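Long-range contact in ADP-ribosylating toxin CARDS (PDB 4TLV), which transfers the ADP-ribosyl group of NAD(+) to multiple target proteins in vitro and causes vacuolation of mammalian cells as the main virulence factor of Mycoplasma pneumoniae: residues Arg106-Ala118 / Ile203-Ala215. Sequence-based numbering, arbitrary orientation.
Sequences RQVVFDSGDREMA and IATPVHLSIPQAA
A two-stranded parallel sheet pairs Val-108 to Phe-110, in the mono-ADP-ribosyltransferase domain, with Val-207 to Leu-209, in strand 207-210, which runs from the end of that domain into a region inferred to form the NAD(+)-binding pocket. Val-109 defines the register: its N donates to Val-207 O (2.6 Å), and its O accepts from Leu-209 N. A beta bulge follows, where Leu-209 O receives Asp-111 N at 2.8 Å and, weakly, Ser-112 N; the pairing resumes with Ser-112 opposite Ser-210 and Ile-211 N bonded to Ser-112 O. On the outer face, His-208 and Val-109 lie side by side, Val-109 CB standing 3.8 Å from the imidazole centroid and 12° off its normal, a CH-pi contact. At the ring edge, His-208 ND1 donates in plane to the syn lone pair of Asp-111 OD1 (2.9 Å, 157°). On the other face, Val-108 CG1 covers the centre of one side of the Phe-110 ring and also meets Leu-209 CD2, while Ile-211 CG1 reaches the ring edge. With CG1 beside the backbone N (chi1 -43°), Ile-211 sets CD1 3.6 Å from Ala-118 CB and CG2 against Met-117 CB. Helix 92-104, through Met-103, and Phe-36 extend this apolar side. The bond in the ring plane and the methine over its face together restrict imidazole rotation.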
ATOM      1  N   ARG A 106      26.708  -4.735   1.854  1.00 18.63           N
ATOM      2  CA  ARG A 106      27.869  -3.895   2.154  1.00 22.64           C
ATOM      3  C   ARG A 106      28.469  -3.171   0.936  1.00 28.51           C
ATOM      4  O   ARG A 106      29.689  -3.123   0.760  1.00 26.04           O
ATOM      5  CB  ARG A 106      28.932  -4.719   2.906  1.00 25.41           C
ATOM      6  CG  ARG A 106      28.407  -5.283   4.226  1.00 31.15           C
ATOM      7  CD  ARG A 106      29.287  -6.402   4.783  1.00 37.91           C
ATOM      8  NE  ARG A 106      28.799  -6.857   6.083  1.00 50.90           N
ATOM      9  CZ  ARG A 106      28.603  -6.052   7.127  1.00 51.43           C
ATOM     10  NH1 ARG A 106      28.855  -4.749   7.020  1.00 49.92           N
ATOM     11  NH2 ARG A 106      28.157  -6.543   8.281  1.00 51.42           N
ATOM     12  N   GLN A 107      27.612  -2.573   0.117  1.00 21.49           N
ATOM     13  CA  GLN A 107      28.065  -1.896  -1.093  1.00 20.39           C
ATOM     14  C   GLN A 107      27.722  -0.425  -1.038  1.00 25.23           C
ATOM     15  O   GLN A 107      27.463   0.217  -2.054  1.00 28.30           O
ATOM     16  CB  GLN A 107      27.461  -2.572  -2.327  1.00 23.19           C
ATOM     17  CG  GLN A 107      27.828  -4.055  -2.406  1.00 22.75           C
ATOM     18  CD  GLN A 107      27.020  -4.838  -3.434  1.00 38.64           C
ATOM     19  OE1 GLN A 107      26.265  -4.267  -4.217  1.00 50.06           O
ATOM     20  NE2 GLN A 107      27.186  -6.158  -3.437  1.00 42.74           N
ATOM     21  N   VAL A 108      27.721   0.122   0.166  1.00 21.23           N
ATOM     22  CA  VAL A 108      27.386   1.521   0.337  1.00 19.33           C
ATOM     23  C   VAL A 108      28.489   2.262   1.091  1.00 24.42           C
ATOM     24  O   VAL A 108      29.060   1.746   2.046  1.00 25.91           O
ATOM     25  CB  VAL A 108      26.048   1.683   1.100  1.00 25.78           C
ATOM     26  CG1 VAL A 108      25.875   3.122   1.585  1.00 22.11           C
ATOM     27  CG2 VAL A 108      24.866   1.241   0.213  1.00 20.47           C
ATOM     28  N   VAL A 109      28.781   3.478   0.661  1.00 23.86           N
ATOM     29  CA  VAL A 109      29.651   4.354   1.428  1.00 26.99           C
ATOM     30  C   VAL A 109      28.805   5.403   2.124  1.00 24.14           C
ATOM     31  O   VAL A 109      28.101   6.179   1.472  1.00 25.37           O
ATOM     32  CB  VAL A 109      30.709   5.019   0.519  1.00 27.01           C
ATOM     33  CG1 VAL A 109      31.330   6.218   1.210  1.00 29.79           C
ATOM     34  CG2 VAL A 109      31.771   3.998   0.137  1.00 28.40           C
ATOM     35  N   PHE A 110      28.849   5.430   3.452  1.00 21.39           N
ATOM     36  CA  PHE A 110      28.052   6.404   4.182  1.00 20.82           C
ATOM     37  C   PHE A 110      28.811   7.719   4.311  1.00 27.35           C
ATOM     38  O   PHE A 110      29.714   7.849   5.142  1.00 24.51           O
ATOM     39  CB  PHE A 110      27.606   5.842   5.548  1.00 20.18           C
ATOM     40  CG  PHE A 110      26.664   4.669   5.430  1.00 19.31           C
ATOM     41  CD1 PHE A 110      25.293   4.875   5.283  1.00 20.89           C
ATOM     42  CD2 PHE A 110      27.142   3.375   5.423  1.00 18.44           C
ATOM     43  CE1 PHE A 110      24.424   3.804   5.150  1.00 19.75           C
ATOM     44  CE2 PHE A 110      26.275   2.291   5.290  1.00 20.93           C
ATOM     45  CZ  PHE A 110      24.909   2.508   5.150  1.00 18.60           C
ATOM     46  N   ASP A 111      28.455   8.687   3.468  1.00 22.81           N
ATOM     47  CA  ASP A 111      29.034  10.023   3.558  1.00 25.11           C
ATOM     48  C   ASP A 111      28.631  10.666   4.872  1.00 28.74           C
ATOM     49  O   ASP A 111      29.371  11.460   5.452  1.00 29.18           O
ATOM     50  CB  ASP A 111      28.552  10.903   2.403  1.00 25.87           C
ATOM     51  CG  ASP A 111      29.091  10.454   1.060  1.00 32.18           C
ATOM     52  OD1 ASP A 111      30.006   9.604   1.032  1.00 29.48           O
ATOM     53  OD2 ASP A 111      28.594  10.959   0.031  1.00 32.11           O
ATOM     54  N   SER A 112      27.438  10.312   5.331  1.00 26.55           N
ATOM     55  CA  SER A 112      26.888  10.840   6.565  1.00 25.52           C
ATOM     56  C   SER A 112      25.938   9.779   7.102  1.00 26.15           C
ATOM     57  O   SER A 112      25.344   9.029   6.323  1.00 23.62           O
ATOM     58  CB  SER A 112      26.137  12.143   6.292  1.00 30.52           C
ATOM     59  OG  SER A 112      25.633  12.708   7.487  1.00 42.89           O
ATOM     60  N   GLY A 113      25.816   9.699   8.422  1.00 24.45           N
ATOM     61  CA  GLY A 113      24.979   8.689   9.051  1.00 23.82           C
ATOM     62  C   GLY A 113      25.544   7.283   8.933  1.00 23.38           C
ATOM     63  O   GLY A 113      26.731   7.094   8.663  1.00 23.75           O
ATOM     64  N   ASP A 114      24.691   6.286   9.138  1.00 19.64           N
ATOM     65  CA  ASP A 114      25.120   4.891   9.103  1.00 20.93           C
ATOM     66  C   ASP A 114      23.970   3.954   8.752  1.00 20.14           C
ATOM     67  O   ASP A 114      22.845   4.397   8.570  1.00 19.71           O
ATOM     68  CB  ASP A 114      25.788   4.483  10.424  1.00 18.84           C
ATOM     69  CG  ASP A 114      24.863   4.626  11.650  1.00 26.98           C
ATOM     70  OD1 ASP A 114      23.615   4.569  11.524  1.00 23.62           O
ATOM     71  OD2 ASP A 114      25.402   4.770  12.772  1.00 29.68           O
ATOM     72  N   ARG A 115      24.256   2.661   8.670  1.00 15.08           N
ATOM     73  CA  ARG A 115      23.249   1.705   8.232  1.00 17.92           C
ATOM     74  C   ARG A 115      22.051   1.598   9.192  1.00 21.17           C
ATOM     75  O   ARG A 115      20.912   1.484   8.749  1.00 18.36           O
ATOM     76  CB  ARG A 115      23.854   0.330   7.983  1.00 16.10           C
ATOM     77  CG  ARG A 115      22.825  -0.676   7.448  1.00 19.23           C
ATOM     78  CD  ARG A 115      23.470  -1.961   7.029  1.00 18.91           C
ATOM     79  NE  ARG A 115      23.857  -2.794   8.166  1.00 22.30           N
ATOM     80  CZ  ARG A 115      24.432  -3.986   8.041  1.00 24.34           C
ATOM     81  NH1 ARG A 115      24.680  -4.482   6.839  1.00 23.57           N
ATOM     82  NH2 ARG A 115      24.750  -4.693   9.112  1.00 25.30           N
ATOM     83  N   GLU A 116      22.310   1.629  10.493  1.00 18.68           N
ATOM     84  CA  GLU A 116      21.225   1.571  11.471  1.00 22.71           C
ATOM     85  C   GLU A 116      20.232   2.709  11.221  1.00 22.68           C
ATOM     86  O   GLU A 116      19.021   2.491  11.178  1.00 17.65           O
ATOM     87  CB  GLU A 116      21.766   1.620  12.908  1.00 26.61           C
ATOM     88  CG  GLU A 116      20.675   1.547  13.986  1.00 34.55           C
ATOM     89  CD  GLU A 116      21.219   1.658  15.418  1.00 52.04           C
ATOM     90  OE1 GLU A 116      22.443   1.869  15.588  1.00 57.24           O
ATOM     91  OE2 GLU A 116      20.416   1.534  16.374  1.00 48.95           O
ATOM     92  N   MET A 117      20.746   3.919  11.036  1.00 17.67           N
ATOM     93  CA  MET A 117      19.894   5.064  10.742  1.00 19.76           C
ATOM     94  C   MET A 117      19.152   4.909   9.414  1.00 20.37           C
ATOM     95  O   MET A 117      17.978   5.263   9.308  1.00 16.31           O
ATOM     96  CB  MET A 117      20.720   6.352  10.710  1.00 22.11           C
ATOM     97  CG  MET A 117      21.330   6.735  12.043  1.00 21.42           C
ATOM     98  SD  MET A 117      22.532   8.078  11.862  1.00 32.26           S
ATOM     99  CE  MET A 117      21.509   9.441  11.271  1.00 31.80           C
ATOM    100  N   ALA A 118      19.842   4.405   8.392  1.00 17.73           N
ATOM    101  CA  ALA A 118      19.207   4.237   7.088  1.00 18.55           C
ATOM    102  C   ALA A 118      18.062   3.234   7.185  1.00 16.89           C
ATOM    103  O   ALA A 118      17.012   3.407   6.558  1.00 16.11           O
ATOM    104  CB  ALA A 118      20.223   3.794   6.038  1.00 16.30           C
ATOM    105  N   ILE A 203      27.689   1.929 -13.820  1.00 34.76           N
ATOM    106  CA  ILE A 203      28.073   1.301 -12.560  1.00 35.74           C
ATOM    107  C   ILE A 203      28.065   2.363 -11.474  1.00 37.38           C
ATOM    108  O   ILE A 203      28.880   3.284 -11.483  1.00 30.20           O
ATOM    109  CB  ILE A 203      29.477   0.684 -12.579  1.00 39.38           C
ATOM    110  CG1 ILE A 203      29.577  -0.420 -13.634  1.00 42.75           C
ATOM    111  CG2 ILE A 203      29.833   0.165 -11.178  1.00 42.33           C
ATOM    112  CD1 ILE A 203      29.819   0.101 -15.023  1.00 42.35           C
ATOM    113  N   ALA A 204      27.126   2.234 -10.552  1.00 28.19           N
ATOM    114  CA  ALA A 204      27.053   3.135  -9.417  1.00 35.51           C
ATOM    115  C   ALA A 204      27.613   2.402  -8.198  1.00 43.46           C
ATOM    116  O   ALA A 204      27.771   2.993  -7.127  1.00 47.83           O
ATOM    117  CB  ALA A 204      25.612   3.554  -9.185  1.00 30.01           C
ATOM    118  N   THR A 205      27.941   1.124  -8.405  1.00 41.49           N
ATOM    119  CA  THR A 205      28.247   0.147  -7.346  1.00 51.10           C
ATOM    120  C   THR A 205      28.654   0.703  -5.988  1.00 53.66           C
ATOM    121  O   THR A 205      27.963   0.459  -4.990  1.00 57.11           O
ATOM    122  CB  THR A 205      29.294  -0.890  -7.792  1.00 54.11           C
ATOM    123  OG1 THR A 205      28.740  -1.709  -8.829  1.00 68.56           O
ATOM    124  CG2 THR A 205      29.697  -1.775  -6.611  1.00 55.88           C
ATOM    125  N   PRO A 206      29.788   1.424  -5.926  1.00 51.52           N
ATOM    126  CA  PRO A 206      30.086   2.047  -4.634  1.00 43.90           C
ATOM    127  C   PRO A 206      29.079   3.165  -4.403  1.00 41.48           C
ATOM    128  O   PRO A 206      29.391   4.323  -4.680  1.00 37.72           O
ATOM    129  CB  PRO A 206      31.489   2.638  -4.835  1.00 50.24           C
ATOM    130  CG  PRO A 206      32.011   2.035  -6.117  1.00 52.29           C
ATOM    131  CD  PRO A 206      30.801   1.740  -6.948  1.00 47.78           C
ATOM    132  N   VAL A 207      27.879   2.834  -3.935  1.00 32.72           N
ATOM    133  CA  VAL A 207      26.861   3.857  -3.762  1.00 30.27           C
ATOM    134  C   VAL A 207      27.122   4.663  -2.506  1.00 31.81           C
ATOM    135  O   VAL A 207      27.288   4.098  -1.421  1.00 31.46           O
ATOM    136  CB  VAL A 207      25.442   3.261  -3.685  1.00 31.71           C
ATOM    137  CG1 VAL A 207      24.437   4.354  -3.398  1.00 31.27           C
ATOM    138  CG2 VAL A 207      25.091   2.548  -4.975  1.00 29.89           C
ATOM    139  N   HIS A 208      27.150   5.982  -2.664  1.00 26.33           N
ATOM    140  CA  HIS A 208      27.322   6.908  -1.558  1.00 28.90           C
ATOM    141  C   HIS A 208      25.976   7.404  -1.059  1.00 32.47           C
ATOM    142  O   HIS A 208      25.144   7.867  -1.840  1.00 30.37           O
ATOM    143  CB  HIS A 208      28.157   8.116  -1.990  1.00 28.69           C
ATOM    144  CG  HIS A 208      29.620   7.830  -2.120  1.00 31.89           C
ATOM    145  ND1 HIS A 208      30.679   8.267  -1.398  1.00 29.19           N
ATOM    146  CD2 HIS A 208      30.136   7.017  -3.106  1.00 34.65           C
ATOM    147  CE1 HIS A 208      31.804   7.704  -1.949  1.00 28.96           C
ATOM    148  NE2 HIS A 208      31.449   6.953  -2.977  1.00 35.61           N
ATOM    149  N   LEU A 209      25.788   7.334   0.256  1.00 27.40           N
ATOM    150  CA  LEU A 209      24.554   7.756   0.890  1.00 23.85           C
ATOM    151  C   LEU A 209      24.830   8.758   2.005  1.00 26.60           C
ATOM    152  O   LEU A 209      25.788   8.599   2.770  1.00 28.59           O
ATOM    153  CB  LEU A 209      23.848   6.517   1.454  1.00 30.37           C
ATOM    154  CG  LEU A 209      22.564   6.025   0.784  1.00 29.37           C
ATOM    155  CD1 LEU A 209      22.565   6.270  -0.704  1.00 28.61           C
ATOM    156  CD2 LEU A 209      22.277   4.543   1.125  1.00 24.07           C
ATOM    157  N   SER A 210      23.999   9.798   2.083  1.00 25.46           N
ATOM    158  CA  SER A 210      24.002  10.719   3.206  1.00 28.23           C
ATOM    159  C   SER A 210      22.682  10.598   3.953  1.00 26.45           C
ATOM    160  O   SER A 210      21.663  11.126   3.508  1.00 28.88           O
ATOM    161  CB  SER A 210      24.178  12.162   2.738  1.00 26.54           C
ATOM    162  OG  SER A 210      25.407  12.326   2.056  1.00 39.03           O
ATOM    163  N   ILE A 211      22.708   9.910   5.087  1.00 23.80           N
ATOM    164  CA  ILE A 211      21.514   9.698   5.896  1.00 19.54           C
ATOM    165  C   ILE A 211      21.335  10.836   6.885  1.00 25.38           C
ATOM    166  O   ILE A 211      22.232  11.106   7.683  1.00 22.30           O
ATOM    167  CB  ILE A 211      21.620   8.380   6.687  1.00 19.19           C
ATOM    168  CG1 ILE A 211      22.189   7.268   5.800  1.00 20.98           C
ATOM    169  CG2 ILE A 211      20.268   8.007   7.296  1.00 20.92           C
ATOM    170  CD1 ILE A 211      21.324   6.923   4.574  1.00 21.22           C
ATOM    171  N   PRO A 212      20.161  11.491   6.858  1.00 17.71           N
ATOM    172  CA  PRO A 212      19.903  12.631   7.737  1.00 18.55           C
ATOM    173  C   PRO A 212      19.630  12.199   9.184  1.00 18.34           C
ATOM    174  O   PRO A 212      19.255  11.056   9.437  1.00 20.55           O
ATOM    175  CB  PRO A 212      18.653  13.268   7.123  1.00 21.28           C
ATOM    176  CG  PRO A 212      17.941  12.128   6.464  1.00 19.87           C
ATOM    177  CD  PRO A 212      19.012  11.179   5.980  1.00 20.98           C
ATOM    178  N   GLN A 213      19.812  13.118  10.122  1.00 21.17           N
ATOM    179  CA  GLN A 213      19.589  12.804  11.527  1.00 23.28           C
ATOM    180  C   GLN A 213      18.153  13.059  11.956  1.00 23.46           C
ATOM    181  O   GLN A 213      17.728  12.581  13.010  1.00 19.97           O
ATOM    182  CB  GLN A 213      20.542  13.617  12.402  1.00 29.65           C
ATOM    183  CG  GLN A 213      21.999  13.227  12.201  1.00 36.44           C
ATOM    184  CD  GLN A 213      22.934  14.030  13.070  1.00 49.17           C
ATOM    185  OE1 GLN A 213      23.172  15.212  12.819  1.00 48.71           O
ATOM    186  NE2 GLN A 213      23.467  13.393  14.110  1.00 52.64           N
ATOM    187  N   ALA A 214      17.411  13.813  11.149  1.00 21.55           N
ATOM    188  CA  ALA A 214      16.069  14.244  11.543  1.00 22.16           C
ATOM    189  C   ALA A 214      15.036  14.144  10.421  1.00 17.96           C
ATOM    190  O   ALA A 214      15.383  14.086   9.232  1.00 17.12           O
ATOM    191  CB  ALA A 214      16.109  15.658  12.086  1.00 21.45           C
ATOM    192  N   ALA A 215      13.765  14.160  10.818  1.00 16.93           N
ATOM    193  CA  ALA A 215      12.638  14.040   9.889  1.00 17.47           C
ATOM    194  C   ALA A 215      11.527  15.007  10.260  1.00 17.37           C
ATOM    195  O   ALA A 215      11.476  15.504  11.385  1.00 20.13           O
ATOM    196  CB  ALA A 215      12.106  12.611   9.876  1.00 17.38           C
TER
HETATM  197  O   HOH W   1      23.796  12.895   9.207  1.00 33.16           O